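Lantibiotic dehydratase (Microbispora corallina, PDB 5EHK) probably dehydrates serine and threonine residues of the NAI-107 precursor peptide in a tRNA-dependent manner, with glutamyl-tRNA as the likely co-substrate. Local coordinates at residues Ala8-Val14 and Gly148-Phe154; Lys159-Gly163 and Asp373-Arg377. One frame throughout, in Å; residues are numbered along the deposited sequence.

In the fold
From the N terminus, strand 6-17 enters a large mixed sheet. The chain then leaves through a partly unmodelled excursion whose modelled part is largely helical, and contact 1 closes that loop of 133 residues by pairing strand 147-155 antiparallel to it. Strand 159-162 follows at once. Another 209 residues separate segment 159-163 from segment 373-377 on strand 366-379, where contact 2 closes, so the two loops run in series. Strand 366-379 inserts between the earlier two strands, parallel to 147-155 and antiparallel to 159-162. The contact centres lie 11 Å apart, joined by a probable hydrogen bond from R153 N to V376 O (3.2 Å). The local order is therefore 6-17, 147-155, 366-379, 159-162.

Contact 1 (Ala8-Val14 and Gly148-Phe154); sequences AWDVFMV and GVSGGRF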
loop_
_atom_site.group_PDB
_atom_site.type_symbol
_atom_site.label_atom_id
_atom_site.label_comp_id
_atom_site.label_asym_id
_atom_site.label_seq_id
_atom_site.Cartn_x
_atom_site.Cartn_y
_atom_site.Cartn_z
ATOM N N ALA A 8 24.470 24.844 21.028
ATOM C CA ALA A 8 23.286 25.481 21.622
ATOM C C ALA A 8 23.444 26.997 21.720
ATOM O O ALA A 8 24.562 27.526 21.716
ATOM C CB ALA A 8 22.977 24.894 22.996
ATOM N N TRP A 9 22.317 27.694 21.775
ATOM C CA TRP A 9 22.282 29.144 21.993
ATOM C C TRP A 9 22.759 29.499 23.392
ATOM O O TRP A 9 22.740 28.655 24.281
ATOM C CB TRP A 9 20.852 29.654 21.858
ATOM C CG TRP A 9 20.363 29.883 20.476
ATOM C CD1 TRP A 9 20.983 29.548 19.304
ATOM C CD2 TRP A 9 19.137 30.514 20.118
ATOM N NE1 TRP A 9 20.214 29.949 18.234
ATOM C CE2 TRP A 9 19.068 30.532 18.712
ATOM C CE3 TRP A 9 18.097 31.076 20.851
ATOM C CZ2 TRP A 9 18.000 31.085 18.027
ATOM C CZ3 TRP A 9 17.037 31.625 20.174
ATOM C CH2 TRP A 9 16.994 31.626 18.771
ATOM N N ASP A 10 23.143 30.754 23.606
ATOM C CA ASP A 10 23.523 31.177 24.951
ATOM C C ASP A 10 22.302 31.186 25.853
ATOM O O ASP A 10 22.366 30.700 26.981
ATOM C CB ASP A 10 24.086 32.601 24.963
ATOM C CG ASP A 10 25.463 32.702 24.357
ATOM O OD1 ASP A 10 26.138 31.663 24.209
ATOM O OD2 ASP A 10 25.881 33.844 24.071
ATOM N N VAL A 11 21.194 31.741 25.355
ATOM C CA VAL A 11 19.976 31.850 26.154
ATOM C C VAL A 11 19.030 30.732 25.804
ATOM O O VAL A 11 19.178 30.097 24.752
ATOM C CB VAL A 11 19.246 33.181 25.944
ATOM C CG1 VAL A 11 20.165 34.339 26.271
ATOM C CG2 VAL A 11 18.734 33.284 24.518
ATOM N N PHE A 12 18.063 30.497 26.686
ATOM C CA PHE A 12 17.046 29.488 26.468
ATOM C C PHE A 12 15.796 29.884 27.210
ATOM O O PHE A 12 15.851 30.766 28.049
ATOM C CB PHE A 12 17.529 28.089 26.883
ATOM C CG PHE A 12 18.096 28.005 28.278
ATOM C CD1 PHE A 12 17.274 28.137 29.396
ATOM C CD2 PHE A 12 19.447 27.748 28.472
ATOM C CE1 PHE A 12 17.788 28.038 30.669
ATOM C CE2 PHE A 12 19.965 27.649 29.743
ATOM C CZ PHE A 12 19.133 27.798 30.842
ATOM N N MET A 13 14.660 29.277 26.868
ATOM C CA MET A 13 13.403 29.600 27.535
ATOM C C MET A 13 13.087 28.530 28.568
ATOM O O MET A 13 13.551 27.405 28.456
ATOM C CB MET A 13 12.251 29.752 26.537
ATOM C CG MET A 13 11.001 30.402 27.128
ATOM S SD MET A 13 9.520 30.387 26.083
ATOM C CE MET A 13 9.036 28.658 26.164
ATOM N N VAL A 14 12.310 28.893 29.580
ATOM C CA VAL A 14 11.957 27.974 30.647
ATOM C C VAL A 14 10.459 28.003 30.749
ATOM O O VAL A 14 9.867 29.083 30.688
ATOM C CB VAL A 14 12.535 28.423 31.997
ATOM C CG1 VAL A 14 12.142 27.446 33.087
ATOM C CG2 VAL A 14 14.046 28.545 31.905
ATOM N N GLY A 148 3.857 29.315 33.094
ATOM C CA GLY A 148 4.377 30.371 32.261
ATOM C C GLY A 148 5.851 30.244 31.976
ATOM O O GLY A 148 6.436 29.197 32.249
ATOM N N VAL A 149 6.453 31.320 31.462
ATOM C CA VAL A 149 7.808 31.254 30.910
ATOM C C VAL A 149 8.785 32.217 31.594
ATOM O O VAL A 149 8.360 33.165 32.258
ATOM C CB VAL A 149 7.816 31.570 29.393
ATOM C CG1 VAL A 149 6.967 30.557 28.646
ATOM C CG2 VAL A 149 7.271 32.960 29.145
ATOM N N SER A 150 10.085 31.978 31.420
ATOM C CA SER A 150 11.112 32.895 31.924
ATOM C C SER A 150 12.446 32.726 31.190
ATOM O O SER A 150 12.735 31.664 30.610
ATOM C CB SER A 150 11.345 32.690 33.424
ATOM O OG SER A 150 11.910 31.416 33.703
ATOM N N GLY A 151 13.253 33.787 31.215
ATOM C CA GLY A 151 14.609 33.751 30.677
ATOM C C GLY A 151 15.566 32.825 31.433
ATOM O O GLY A 151 15.365 32.506 32.609
ATOM N N GLY A 152 16.603 32.367 30.739
ATOM C CA GLY A 152 17.594 31.481 31.317
ATOM C C GLY A 152 18.852 31.582 30.486
ATOM O O GLY A 152 18.806 32.020 29.352
ATOM N N ARG A 153 19.982 31.161 31.028
ATOM C CA ARG A 153 21.234 31.341 30.315
ATOM C C ARG A 153 22.230 30.276 30.688
ATOM O O ARG A 153 22.224 29.763 31.801
ATOM C CB ARG A 153 21.797 32.714 30.669
ATOM C CG ARG A 153 23.132 33.058 30.046
ATOM C CD ARG A 153 23.535 34.431 30.500
ATOM N NE ARG A 153 22.518 35.368 30.037
ATOM C CZ ARG A 153 22.528 35.961 28.849
ATOM N NH1 ARG A 153 23.523 35.735 27.994
ATOM N NH2 ARG A 153 21.545 36.792 28.526
ATOM N N PHE A 154 23.100 29.947 29.749
ATOM C CA PHE A 154 24.237 29.120 30.068
ATOM C C PHE A 154 25.343 30.029 30.570
ATOM O O PHE A 154 25.545 31.141 30.067
ATOM C CB PHE A 154 24.698 28.323 28.862
ATOM C CG PHE A 154 23.765 27.211 28.486
ATOM C CD1 PHE A 154 23.587 26.125 29.332
ATOM C CD2 PHE A 154 23.081 27.238 27.269
ATOM C CE1 PHE A 154 22.732 25.096 28.982
ATOM C CE2 PHE A 154 22.227 26.206 26.911
ATOM C CZ PHE A 154 22.055 25.133 27.766
#
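Four backbone hydrogen bonds define the pairing of A8-V14 with G148-F154. V14 and S150 bond reciprocally, V14 N to S150 O and S150 N to V14 O at 3.0 Å each, which identifies an antiparallel hydrogen-bonded pair. F12 N reaches G152 O at 3.2 Å and F154 N reaches D10 O at 3.0 Å, the latter nearly straight (168°). V149 CA adds a CA-H...O contact to V14 O at 3.0 Å.

The short segments 11-14 and 148-154 run at 142°, their axes approaching to 4.7 Å, in the interior of a mixed sheet: M13 also bonds through its backbone to V787 of strand 785-792, while V149 bonds to L370 and I372 of strand 366-379.

F12, on the face it shares with V14, turns its ring edge to the face of the F154 ring, centroids 4.8 Å apart and planes at 70°, a T-shaped pair. It also lies over the backbone of G152 and R153, with F12 CZ 3.5 Å from R153 N; an ideal CB on G152 would fall 2.2 Å from F12 CE1, so the ring occupies space left by the missing side chain.

On the face of V11 and M13, V11 CG1 covers the R153 guanidinium, 3.6 Å from R153 NH2, and M13 SD packs 3.6 Å from V149 CG1. D10 OD1 forms a salt bridge with R383, and W9 NE1 bonds to E791.

Contact 2 (Lys159-Gly163 and Asp373-Arg377); sequences KWLAG and DLEVR
Five backbone hydrogen bonds set the antiparallel register of K159-G163 against D373-R377. K159 and R377 form a reciprocal pair, R377 N to K159 O at 2.9 Å and K159 N to R377 O at 3.1 Å. L161 and E375 form the next, L161 N to E375 O at 2.8 Å and E375 N to L161 O at 3.0 Å. G163 N to D373 O, 2.9 Å, adds a bond just past strand 159-162. Between them W160-V376 and A162-L374 are non-hydrogen-bonded pairs, with CA atoms 4.8 and 4.4 Å apart. The axes of 159-162 and 374-377 approach to 4.6 Å at 174°, and the backbone is extended, with psi drawn in to 72° at W160 and 89° at L161.

On the face of K159, L161, E375 and R377, E375 OE2 is the hub of a salt-bridge network. R377 NE lies 3.1 Å from E375 OE2, and K159 NZ bonds it weakly at 3.3 Å. E375 is t,t, R377 m,t,t and K159 t,t,m,t, which brings all three ends together.

The other face is apolar. With W160 at t and chi2 near -75°, its six-membered ring lies over V376, whose CG2 is 3.9 Å from the ring centroid and 8° off the normal, a CH-pi contact. L374, t,p, sets CD1 3.8 Å from W160 CD1 and 3.8 Å from A162 CB. D373 OD2 accepts from G165 N.

This two-faced chemistry fits a sheet margin near the protein surface: one carboxylate, shared between two cations, balances them only in part, while W160 covers buried V376 on the other face.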
loop_
_atom_site.group_PDB
_atom_site.type_symbol
_atom_site.label_atom_id
_atom_site.label_comp_id
_atom_site.label_asym_id
_atom_site.label_seq_id
_atom_site.Cartn_x
_atom_site.Cartn_y
_atom_site.Cartn_z
ATOM N N LYS A 159 22.602 28.574 38.884
ATOM C CA LYS A 159 21.766 29.450 39.699
ATOM C C LYS A 159 20.295 29.049 39.541
ATOM O O LYS A 159 19.872 28.677 38.449
ATOM C CB LYS A 159 21.979 30.920 39.288
ATOM C CG LYS A 159 21.092 31.921 40.047
ATOM C CD LYS A 159 21.129 33.346 39.480
ATOM C CE LYS A 159 22.375 34.131 39.867
ATOM N NZ LYS A 159 22.128 35.599 39.704
ATOM N N TRP A 160 19.508 29.132 40.609
ATOM C CA TRP A 160 18.084 28.831 40.508
ATOM C C TRP A 160 17.219 29.677 41.438
ATOM O O TRP A 160 16.695 29.187 42.431
ATOM C CB TRP A 160 17.815 27.352 40.762
ATOM C CG TRP A 160 16.438 26.903 40.317
ATOM C CD1 TRP A 160 15.237 27.158 40.941
ATOM C CD2 TRP A 160 16.125 26.110 39.166
ATOM N NE1 TRP A 160 14.205 26.579 40.244
ATOM C CE2 TRP A 160 14.719 25.928 39.151
ATOM C CE3 TRP A 160 16.892 25.531 38.147
ATOM C CZ2 TRP A 160 14.066 25.192 38.148
ATOM C CZ3 TRP A 160 16.241 24.795 37.151
ATOM C CH2 TRP A 160 14.844 24.632 37.164
ATOM N N LEU A 161 17.076 30.953 41.109
ATOM C CA LEU A 161 16.367 31.890 41.967
ATOM C C LEU A 161 14.859 31.966 41.724
ATOM O O LEU A 161 14.386 32.803 40.963
ATOM C CB LEU A 161 16.993 33.281 41.837
ATOM C CG LEU A 161 16.880 34.164 43.079
ATOM C CD1 LEU A 161 17.639 33.534 44.241
ATOM C CD2 LEU A 161 17.398 35.567 42.762
ATOM N N ALA A 162 14.103 31.126 42.418
ATOM C CA ALA A 162 12.651 31.207 42.349
ATOM C C ALA A 162 12.160 32.411 43.132
ATOM O O ALA A 162 12.496 32.570 44.304
ATOM C CB ALA A 162 12.017 29.933 42.881
ATOM N N GLY A 163 11.356 33.246 42.482
ATOM C CA GLY A 163 10.759 34.413 43.108
ATOM C C GLY A 163 9.263 34.228 43.297
ATOM O O GLY A 163 8.778 33.099 43.410
ATOM N N ASP A 373 8.391 34.612 37.668
ATOM C CA ASP A 373 9.536 35.192 38.382
ATOM C C ASP A 373 10.469 34.076 38.826
ATOM O O ASP A 373 10.230 33.400 39.825
ATOM C CB ASP A 373 9.078 36.043 39.582
ATOM C CG ASP A 373 10.244 36.740 40.296
ATOM O OD1 ASP A 373 11.375 36.735 39.760
ATOM O OD2 ASP A 373 10.025 37.300 41.394
ATOM N N LEU A 374 11.537 33.897 38.064
ATOM C CA LEU A 374 12.441 32.773 38.242
ATOM C C LEU A 374 13.659 33.058 37.402
ATOM O O LEU A 374 13.565 33.376 36.214
ATOM C CB LEU A 374 11.784 31.463 37.795
ATOM C CG LEU A 374 12.511 30.106 37.774
ATOM C CD1 LEU A 374 12.800 29.541 39.172
ATOM C CD2 LEU A 374 11.688 29.098 36.963
ATOM N N GLU A 375 14.813 32.972 38.037
ATOM C CA GLU A 375 16.056 33.105 37.325
ATOM C C GLU A 375 16.713 31.742 37.280
ATOM O O GLU A 375 16.825 31.060 38.292
ATOM C CB GLU A 375 16.940 34.162 37.978
ATOM C CG GLU A 375 18.199 34.470 37.192
ATOM C CD GLU A 375 19.042 35.559 37.844
ATOM O OE1 GLU A 375 18.726 35.967 38.993
ATOM O OE2 GLU A 375 20.040 35.977 37.208
ATOM N N VAL A 376 17.076 31.318 36.081
ATOM C CA VAL A 376 17.729 30.040 35.917
ATOM C C VAL A 376 19.020 30.185 35.144
ATOM O O VAL A 376 19.060 30.810 34.081
ATOM C CB VAL A 376 16.826 29.018 35.223
ATOM C CG1 VAL A 376 17.622 27.766 34.895
ATOM C CG2 VAL A 376 15.645 28.664 36.112
ATOM N N ARG A 377 20.087 29.632 35.700
ATOM C CA ARG A 377 21.343 29.587 34.987
ATOM C C ARG A 377 21.906 28.194 35.061
ATOM O O ARG A 377 21.802 27.528 36.084
ATOM C CB ARG A 377 22.334 30.608 35.540
ATOM C CG ARG A 377 22.041 32.011 35.070
ATOM C CD ARG A 377 22.758 33.030 35.908
ATOM N NE ARG A 377 22.204 34.359 35.686
ATOM C CZ ARG A 377 22.748 35.260 34.880
ATOM N NH1 ARG A 377 23.871 34.974 34.231
ATOM N NH2 ARG A 377 22.173 36.445 34.734
#